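Local coordinates for protein O-methyltransferase (Saccharopolyspora spinosa, PDB 4CE0) that probably methylates the 4'-hydroxyl of the rhamnose in spinosyn biosynthesis, using S-adenosyl-L-methionine and a magnesium ion, at residues 203-208 with 245-249. Residues are numbered along the deposited sequence; the frame is centred on the assembly and turned at random.
Sequences LSPGGF and YWRRS
Arg247 lays its extended side chain across one face of the Phe208 ring: CG stands 4.0 Å from the ring centroid, only 16° off the normal, in a CH-pi contact. Further out the chain passes beyond the ring, and Phe208 CZ, offset, lies over one face of the guanidinium, 3.6 Å from Arg247 NE, the planes 28° apart. Because CG sits anti to the backbone N (chi1 -166°), the chain runs back to the turn, where NE gives a nearly straight bond of 2.9 Å to Gly206 O; this oxygen lies near the guanidinium plane, while NE stands well above the carbonyl plane, off its lone pairs. NH2 adds a weak bond to the same oxygen and a salt bridge to Asp73. At the edge of the Phe208 ring, near its plane, comes Tyr245 CD2, 3.9 Å from Phe208 CD2, the two side chains lying alongside and pointing the same way; helix 56-73 packs on both. Arg248, just past the strand, extends toward 203-204 and runs antiparallel to the Leu203 side chain, bringing NH1 2.7 Å from Leu203 O. Phe208 and Arg247 form an antiparallel non-hydrogen-bonded pair, which Arg248 N to Gly207 O (2.8 Å) follows. The type II turn from Ser204 to Gly207 is tied to the segment following strand 244-247 by Gly206 N to Arg248 O (2.9 Å). This joins strand 207-211 to antiparallel strand 244-247 of the Rossmann-like methyltransferase sheet, at the end remote from the magnesium. The ring and Asp73 together restrict the guanidinium, whose charge would probably polarise the Gly206 carbonyl.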
ATOM      1  N   LEU A 203     -14.911  -4.646  27.847  1.00 28.28           N
ATOM      2  CA  LEU A 203     -15.423  -5.051  26.552  1.00 23.58           C
ATOM      3  C   LEU A 203     -16.931  -5.040  26.533  1.00 32.22           C
ATOM      4  O   LEU A 203     -17.587  -5.775  27.288  1.00 31.84           O
ATOM      5  CB  LEU A 203     -14.956  -6.454  26.192  1.00 22.23           C
ATOM      6  CG  LEU A 203     -15.327  -6.964  24.799  1.00 25.16           C
ATOM      7  CD1 LEU A 203     -14.655  -6.157  23.656  1.00 26.03           C
ATOM      8  CD2 LEU A 203     -14.948  -8.435  24.658  1.00 32.50           C
ATOM      9  N   SER A 204     -17.476  -4.234  25.632  1.00 29.58           N
ATOM     10  CA  SER A 204     -18.923  -4.145  25.445  1.00 40.49           C
ATOM     11  C   SER A 204     -19.529  -5.484  25.028  1.00 42.72           C
ATOM     12  O   SER A 204     -18.838  -6.340  24.448  1.00 40.28           O
ATOM     13  CB  SER A 204     -19.272  -3.086  24.387  1.00 34.30           C
ATOM     14  OG  SER A 204     -18.667  -1.825  24.677  1.00 33.88           O
ATOM     15  N   PRO A 205     -20.828  -5.675  25.329  1.00 41.72           N
ATOM     16  CA  PRO A 205     -21.519  -6.813  24.727  1.00 43.83           C
ATOM     17  C   PRO A 205     -21.580  -6.677  23.214  1.00 30.51           C
ATOM     18  O   PRO A 205     -21.762  -5.584  22.666  1.00 31.34           O
ATOM     19  CB  PRO A 205     -22.928  -6.758  25.358  1.00 58.57           C
ATOM     20  CG  PRO A 205     -23.079  -5.376  25.862  1.00 53.82           C
ATOM     21  CD  PRO A 205     -21.699  -4.933  26.258  1.00 47.89           C
ATOM     22  N   GLY A 206     -21.383  -7.796  22.543  1.00 27.69           N
ATOM     23  CA  GLY A 206     -21.275  -7.823  21.099  1.00 29.38           C
ATOM     24  C   GLY A 206     -19.875  -7.463  20.620  1.00 29.79           C
ATOM     25  O   GLY A 206     -19.663  -7.363  19.415  1.00 27.52           O
ATOM     26  N   GLY A 207     -18.953  -7.224  21.558  1.00 30.13           N
ATOM     27  CA  GLY A 207     -17.559  -6.901  21.247  1.00 24.39           C
ATOM     28  C   GLY A 207     -16.764  -8.184  21.059  1.00 28.04           C
ATOM     29  O   GLY A 207     -17.249  -9.263  21.406  1.00 25.77           O
ATOM     30  N   PHE A 208     -15.544  -8.068  20.548  1.00 24.25           N
ATOM     31  CA  PHE A 208     -14.731  -9.234  20.212  1.00 20.11           C
ATOM     32  C   PHE A 208     -13.477  -9.322  21.049  1.00 24.08           C
ATOM     33  O   PHE A 208     -12.760  -8.316  21.274  1.00 20.30           O
ATOM     34  CB  PHE A 208     -14.302  -9.180  18.740  1.00 25.11           C
ATOM     35  CG  PHE A 208     -15.413  -9.433  17.766  1.00 28.75           C
ATOM     36  CD1 PHE A 208     -16.184  -8.380  17.288  1.00 24.22           C
ATOM     37  CD2 PHE A 208     -15.670 -10.732  17.299  1.00 25.37           C
ATOM     38  CE1 PHE A 208     -17.214  -8.606  16.394  1.00 24.47           C
ATOM     39  CE2 PHE A 208     -16.689 -10.961  16.400  1.00 27.46           C
ATOM     40  CZ  PHE A 208     -17.465  -9.902  15.937  1.00 26.07           C
ATOM     41  N   TYR A 245     -10.861 -16.572  18.306  1.00 21.18           N
ATOM     42  CA  TYR A 245     -11.555 -15.437  18.872  1.00 16.28           C
ATOM     43  C   TYR A 245     -12.928 -15.839  19.355  1.00 20.60           C
ATOM     44  O   TYR A 245     -13.441 -16.937  19.037  1.00 19.38           O
ATOM     45  CB  TYR A 245     -11.675 -14.332  17.816  1.00 13.59           C
ATOM     46  CG  TYR A 245     -12.657 -14.635  16.722  1.00 22.20           C
ATOM     47  CD1 TYR A 245     -12.292 -15.427  15.622  1.00 21.13           C
ATOM     48  CD2 TYR A 245     -13.953 -14.150  16.780  1.00 37.44           C
ATOM     49  CE1 TYR A 245     -13.192 -15.705  14.590  1.00 21.12           C
ATOM     50  CE2 TYR A 245     -14.874 -14.427  15.761  1.00 40.41           C
ATOM     51  CZ  TYR A 245     -14.489 -15.200  14.670  1.00 39.94           C
ATOM     52  OH  TYR A 245     -15.405 -15.455  13.670  1.00 49.07           O
ATOM     53  N   TRP A 246     -13.521 -14.959  20.141  1.00 27.10           N
ATOM     54  CA  TRP A 246     -14.928 -15.106  20.439  1.00 29.16           C
ATOM     55  C   TRP A 246     -15.571 -13.765  20.540  1.00 23.45           C
ATOM     56  O   TRP A 246     -14.893 -12.724  20.668  1.00 17.97           O
ATOM     57  CB  TRP A 246     -15.154 -15.964  21.691  1.00 30.24           C
ATOM     58  CG  TRP A 246     -15.076 -15.287  23.047  1.00 30.30           C
ATOM     59  CD1 TRP A 246     -16.079 -14.624  23.693  1.00 27.29           C
ATOM     60  CD2 TRP A 246     -13.942 -15.266  23.935  1.00 28.53           C
ATOM     61  NE1 TRP A 246     -15.635 -14.178  24.923  1.00 32.72           N
ATOM     62  CE2 TRP A 246     -14.332 -14.568  25.094  1.00 28.74           C
ATOM     63  CE3 TRP A 246     -12.641 -15.770  23.853  1.00 30.07           C
ATOM     64  CZ2 TRP A 246     -13.465 -14.359  26.165  1.00 31.26           C
ATOM     65  CZ3 TRP A 246     -11.788 -15.567  24.919  1.00 32.46           C
ATOM     66  CH2 TRP A 246     -12.206 -14.876  26.064  1.00 26.85           C
ATOM     67  N   ARG A 247     -16.894 -13.792  20.454  1.00 20.85           N
ATOM     68  CA  ARG A 247     -17.707 -12.582  20.567  1.00 21.12           C
ATOM     69  C   ARG A 247     -18.496 -12.576  21.871  1.00 30.62           C
ATOM     70  O   ARG A 247     -19.203 -13.520  22.190  1.00 27.52           O
ATOM     71  CB  ARG A 247     -18.665 -12.496  19.375  1.00 27.89           C
ATOM     72  CG  ARG A 247     -19.316 -11.112  19.227  1.00 29.54           C
ATOM     73  CD  ARG A 247     -20.209 -10.985  18.004  1.00 31.53           C
ATOM     74  NE  ARG A 247     -20.519  -9.575  17.758  1.00 30.97           N
ATOM     75  CZ  ARG A 247     -21.051  -9.089  16.639  1.00 29.00           C
ATOM     76  NH1 ARG A 247     -21.313  -9.878  15.615  1.00 33.82           N
ATOM     77  NH2 ARG A 247     -21.280  -7.788  16.524  1.00 24.62           N
ATOM     78  N   ARG A 248     -18.402 -11.500  22.628  1.00 20.00           N
ATOM     79  CA  ARG A 248     -19.212 -11.376  23.834  1.00 24.82           C
ATOM     80  C   ARG A 248     -20.723 -11.269  23.528  1.00 40.09           C
ATOM     81  O   ARG A 248     -21.144 -10.647  22.542  1.00 33.96           O
ATOM     82  CB  ARG A 248     -18.720 -10.195  24.660  1.00 35.80           C
ATOM     83  CG  ARG A 248     -19.265 -10.156  26.059  1.00 38.18           C
ATOM     84  CD  ARG A 248     -18.536  -9.142  26.873  1.00 34.31           C
ATOM     85  NE  ARG A 248     -18.894  -9.278  28.267  1.00 53.57           N
ATOM     86  CZ  ARG A 248     -18.260  -8.675  29.254  1.00 54.57           C
ATOM     87  NH1 ARG A 248     -17.234  -7.884  28.988  1.00 40.83           N
ATOM     88  NH2 ARG A 248     -18.653  -8.873  30.505  1.00 60.58           N
ATOM     89  N   SER A 249     -21.524 -11.907  24.386  1.00 49.12           N
ATOM     90  CA  SER A 249     -22.994 -11.989  24.260  1.00 51.58           C
ATOM     91  C   SER A 249     -23.734 -10.663  24.023  1.00 36.27           C
ATOM     92  O   SER A 249     -23.368  -9.616  24.576  1.00 44.56           O
ATOM     93  CB  SER A 249     -23.568 -12.629  25.533  1.00 58.55           C
ATOM     94  OG  SER A 249     -23.364 -11.772  26.652  1.00 65.75           O
TER